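Long-range contact in 6-phosphofructokinase subunit beta (Saccharomyces cerevisiae, PDB 3O8O), which phosphorylates D-fructose 6-phosphate with ATP to fructose 1,6-bisphosphate, the first committing step of glycolysis, under allosteric control by fructose 2,6-bisphosphate: residues T577-V590 / W749-R762. Numbering follows the deposited sequence.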
# COMPACT_ATOMS: atom_id res chain seq x y z
N THR B 577 -4.00 -12.21 21.78
CA THR B 577 -3.66 -13.34 22.64
C THR B 577 -4.87 -14.01 23.25
O THR B 577 -5.07 -15.21 23.05
CB THR B 577 -2.74 -12.93 23.79
OG1 THR B 577 -1.48 -12.49 23.25
CG2 THR B 577 -2.52 -14.12 24.72
N TYR B 578 -5.67 -13.25 23.98
CA TYR B 578 -6.84 -13.87 24.59
C TYR B 578 -7.86 -14.35 23.57
O TYR B 578 -8.48 -15.40 23.76
CB TYR B 578 -7.47 -12.94 25.65
CG TYR B 578 -6.62 -12.95 26.90
CD1 TYR B 578 -5.45 -12.18 26.98
CD2 TYR B 578 -6.86 -13.88 27.91
CE1 TYR B 578 -4.55 -12.35 28.03
CE2 TYR B 578 -5.95 -14.05 28.96
CZ TYR B 578 -4.81 -13.30 29.01
OH TYR B 578 -3.92 -13.50 30.02
N ALA B 579 -8.01 -13.62 22.47
CA ALA B 579 -8.95 -14.05 21.43
C ALA B 579 -8.48 -15.44 20.96
O ALA B 579 -9.25 -16.43 20.93
CB ALA B 579 -8.96 -13.06 20.27
N SER B 580 -7.20 -15.48 20.61
CA SER B 580 -6.58 -16.69 20.16
C SER B 580 -6.87 -17.83 21.16
O SER B 580 -7.35 -18.90 20.78
CB SER B 580 -5.07 -16.45 20.04
OG SER B 580 -4.38 -17.68 19.86
N LEU B 581 -6.58 -17.60 22.43
CA LEU B 581 -6.81 -18.66 23.40
C LEU B 581 -8.27 -19.07 23.42
O LEU B 581 -8.57 -20.26 23.51
CB LEU B 581 -6.38 -18.20 24.79
CG LEU B 581 -6.37 -19.26 25.90
CD1 LEU B 581 -5.16 -20.13 25.69
CD2 LEU B 581 -6.28 -18.62 27.26
N ALA B 582 -9.18 -18.10 23.32
CA ALA B 582 -10.61 -18.35 23.36
C ALA B 582 -11.23 -19.05 22.17
O ALA B 582 -12.32 -19.62 22.27
CB ALA B 582 -11.32 -17.08 23.60
N VAL B 583 -10.57 -19.01 21.02
CA VAL B 583 -11.13 -19.68 19.85
C VAL B 583 -10.21 -20.80 19.42
O VAL B 583 -10.47 -21.46 18.42
CB VAL B 583 -11.31 -18.74 18.66
CG1 VAL B 583 -12.35 -17.70 18.99
CG2 VAL B 583 -9.98 -18.08 18.29
N GLY B 584 -9.14 -21.01 20.17
CA GLY B 584 -8.22 -22.07 19.81
C GLY B 584 -7.44 -21.76 18.54
O GLY B 584 -7.19 -22.64 17.75
N ALA B 585 -7.06 -20.51 18.35
CA ALA B 585 -6.32 -20.14 17.15
C ALA B 585 -5.04 -20.97 17.10
O ALA B 585 -4.40 -21.20 18.12
CB ALA B 585 -5.98 -18.65 17.15
N GLN B 586 -4.70 -21.42 15.92
CA GLN B 586 -3.53 -22.23 15.73
C GLN B 586 -2.31 -21.35 15.91
O GLN B 586 -1.40 -21.66 16.69
CB GLN B 586 -3.56 -22.83 14.33
CG GLN B 586 -2.40 -23.74 14.02
CD GLN B 586 -2.28 -24.89 14.99
OE1 GLN B 586 -1.79 -24.74 16.11
NE2 GLN B 586 -2.75 -26.06 14.57
N VAL B 587 -2.30 -20.23 15.21
CA VAL B 587 -1.20 -19.30 15.30
C VAL B 587 -1.73 -17.92 15.66
O VAL B 587 -2.88 -17.60 15.40
CB VAL B 587 -0.48 -19.16 13.95
CG1 VAL B 587 0.82 -18.38 14.14
CG2 VAL B 587 -0.22 -20.52 13.37
N SER B 588 -0.88 -17.12 16.30
CA SER B 588 -1.23 -15.76 16.64
C SER B 588 0.06 -14.91 16.63
O SER B 588 1.08 -15.26 17.25
CB SER B 588 -1.92 -15.71 17.99
OG SER B 588 -0.97 -15.75 19.03
N TYR B 589 0.04 -13.80 15.90
CA TYR B 589 1.20 -12.94 15.82
C TYR B 589 0.90 -11.64 16.57
O TYR B 589 -0.16 -11.04 16.37
CB TYR B 589 1.54 -12.65 14.36
CG TYR B 589 1.99 -13.85 13.57
CD1 TYR B 589 1.41 -14.16 12.35
CD2 TYR B 589 2.98 -14.69 14.06
CE1 TYR B 589 1.82 -15.29 11.63
CE2 TYR B 589 3.39 -15.81 13.36
CZ TYR B 589 2.81 -16.11 12.14
OH TYR B 589 3.22 -17.21 11.42
N VAL B 590 1.84 -11.19 17.42
CA VAL B 590 1.64 -9.97 18.19
C VAL B 590 2.72 -8.93 18.01
O VAL B 590 3.84 -9.25 17.66
CB VAL B 590 1.52 -10.29 19.65
CG1 VAL B 590 0.15 -10.93 19.90
CG2 VAL B 590 2.66 -11.21 20.08
N TRP B 749 1.14 -10.51 30.00
CA TRP B 749 0.45 -11.75 29.56
C TRP B 749 1.25 -12.69 28.68
O TRP B 749 0.67 -13.57 28.03
CB TRP B 749 -0.83 -11.39 28.84
CG TRP B 749 -0.52 -10.47 27.76
CD1 TRP B 749 0.13 -10.76 26.59
CD2 TRP B 749 -0.71 -9.06 27.77
NE1 TRP B 749 0.36 -9.61 25.87
CE2 TRP B 749 -0.14 -8.55 26.57
CE3 TRP B 749 -1.31 -8.17 28.67
CZ2 TRP B 749 -0.14 -7.19 26.26
CZ3 TRP B 749 -1.31 -6.81 28.36
CH2 TRP B 749 -0.73 -6.34 27.16
N GLN B 750 2.56 -12.52 28.69
CA GLN B 750 3.45 -13.33 27.87
C GLN B 750 3.36 -14.82 28.22
O GLN B 750 3.60 -15.67 27.37
CB GLN B 750 4.89 -12.83 28.03
CG GLN B 750 5.80 -13.17 26.85
CD GLN B 750 5.38 -12.47 25.54
OE1 GLN B 750 5.87 -12.81 24.46
NE2 GLN B 750 4.48 -11.49 25.64
N ALA B 751 2.98 -15.12 29.46
CA ALA B 751 2.89 -16.50 29.92
C ALA B 751 1.73 -17.29 29.30
O ALA B 751 1.87 -18.47 28.95
CB ALA B 751 2.77 -16.53 31.42
N THR B 752 0.59 -16.63 29.17
CA THR B 752 -0.56 -17.33 28.62
C THR B 752 -0.37 -17.56 27.12
O THR B 752 -1.02 -18.43 26.54
CB THR B 752 -1.85 -16.55 28.92
OG1 THR B 752 -2.45 -16.07 27.71
CG2 THR B 752 -1.54 -15.38 29.85
N ARG B 753 0.53 -16.79 26.52
CA ARG B 753 0.84 -16.95 25.11
C ARG B 753 1.29 -18.39 24.92
O ARG B 753 0.89 -19.09 23.97
CB ARG B 753 1.99 -16.03 24.70
CG ARG B 753 1.73 -14.54 24.76
CD ARG B 753 0.66 -14.08 23.77
NE ARG B 753 0.89 -14.54 22.40
CZ ARG B 753 2.06 -14.44 21.77
NH1 ARG B 753 2.17 -14.88 20.53
NH2 ARG B 753 3.10 -13.93 22.39
N LEU B 754 2.15 -18.83 25.84
CA LEU B 754 2.72 -20.17 25.82
C LEU B 754 1.63 -21.22 26.00
O LEU B 754 1.56 -22.19 25.23
CB LEU B 754 3.74 -20.31 26.94
CG LEU B 754 5.07 -20.93 26.53
CD1 LEU B 754 5.80 -21.39 27.77
CD2 LEU B 754 4.82 -22.11 25.60
N ILE B 755 0.80 -21.03 27.02
CA ILE B 755 -0.29 -21.95 27.30
C ILE B 755 -1.03 -22.21 26.01
O ILE B 755 -1.35 -23.36 25.66
CB ILE B 755 -1.31 -21.36 28.28
CG1 ILE B 755 -0.61 -20.85 29.53
CG2 ILE B 755 -2.37 -22.41 28.61
CD1 ILE B 755 0.17 -21.90 30.28
N ALA B 756 -1.30 -21.12 25.30
CA ALA B 756 -2.03 -21.15 24.05
C ALA B 756 -1.35 -22.04 23.02
O ALA B 756 -2.00 -22.88 22.40
CB ALA B 756 -2.16 -19.75 23.52
N ASP B 757 -0.06 -21.88 22.84
CA ASP B 757 0.63 -22.72 21.88
C ASP B 757 0.47 -24.21 22.22
O ASP B 757 0.15 -25.04 21.35
CB ASP B 757 2.14 -22.39 21.83
CG ASP B 757 2.46 -21.18 20.97
OD1 ASP B 757 1.87 -21.04 19.89
OD2 ASP B 757 3.31 -20.37 21.37
N HIS B 758 0.67 -24.53 23.50
CA HIS B 758 0.61 -25.92 23.94
C HIS B 758 -0.71 -26.57 23.64
O HIS B 758 -0.76 -27.69 23.11
CB HIS B 758 0.92 -26.00 25.43
CG HIS B 758 2.32 -25.61 25.77
ND1 HIS B 758 2.73 -25.39 27.07
CD2 HIS B 758 3.41 -25.41 24.99
CE1 HIS B 758 4.02 -25.09 27.08
NE2 HIS B 758 4.46 -25.09 25.83
N LEU B 759 -1.78 -25.87 23.97
CA LEU B 759 -3.13 -26.37 23.78
C LEU B 759 -3.46 -26.67 22.33
O LEU B 759 -4.40 -27.40 22.03
CB LEU B 759 -4.13 -25.37 24.31
CG LEU B 759 -4.30 -25.40 25.82
CD1 LEU B 759 -5.15 -24.25 26.29
CD2 LEU B 759 -4.94 -26.73 26.17
N VAL B 760 -2.67 -26.11 21.43
CA VAL B 760 -2.97 -26.31 20.04
C VAL B 760 -1.81 -26.99 19.32
O VAL B 760 -1.88 -27.24 18.11
CB VAL B 760 -3.32 -24.95 19.44
CG1 VAL B 760 -2.14 -24.05 19.53
CG2 VAL B 760 -3.83 -25.10 18.04
N GLY B 761 -0.76 -27.30 20.09
CA GLY B 761 0.42 -27.99 19.57
C GLY B 761 1.43 -27.24 18.70
O GLY B 761 2.07 -27.82 17.80
N ARG B 762 1.58 -25.94 18.97
CA ARG B 762 2.49 -25.13 18.19
C ARG B 762 3.83 -25.03 18.89
O ARG B 762 3.89 -24.98 20.12
CB ARG B 762 1.89 -23.74 18.00
CG ARG B 762 2.64 -22.90 17.01
CD ARG B 762 2.24 -21.46 17.12
NE ARG B 762 2.97 -20.63 16.18
CZ ARG B 762 3.35 -19.39 16.44
NH1 ARG B 762 3.07 -18.83 17.61
NH2 ARG B 762 4.03 -18.71 15.52
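Arg762 reaches across Gln586 and Val587, at the start of strand 587-589, its shaft fully extended from CG to NE (chi3 179°). Its CB and CD pass the carbonyl oxygen of Gln586, Arg762 CD lying 3.7 Å from Gln586 O. NE, CZ and NH2 of Arg762 then run over Val587, whose CG1 lies against one face of the guanidinium, 3.5 Å from Arg762 NH2. Arg762 NH2 also comes within 3.7 Å of Tyr589 CE2, the ring and guanidinium planes being 77° apart, and pairs with Asp603, which also accepts a hydrogen bond from the Tyr589 hydroxyl. Toward the other end of the strand, Arg753 folds its chain at chi2 and chi3 and brings its guanidinium against Val590: Val590 CG2 covers one face, offset toward the rim, 3.6 Å from Arg753 NH2, which Glu593 holds by a salt bridge. Where the helices themselves meet, Leu581 CD1 rests on Ala756, 3.7 Å from Ala756 CB. Segments 577-583 and 750-760 run in roughly the same direction, 27° apart. The side chain of Trp749 lies about 4 Å from that of Asn526 in the fructose 2,6-bisphosphate site, so this packing borders the activator pocket. Helix 750-760 thus packs beside helix 574-583 and outermost strand 587-589 in the C-terminal half, assigned as regulatory; helix 297-316 of the N-terminal half, assigned as catalytic, touches both helices, and helix 597-614 flanks the strand and Arg762.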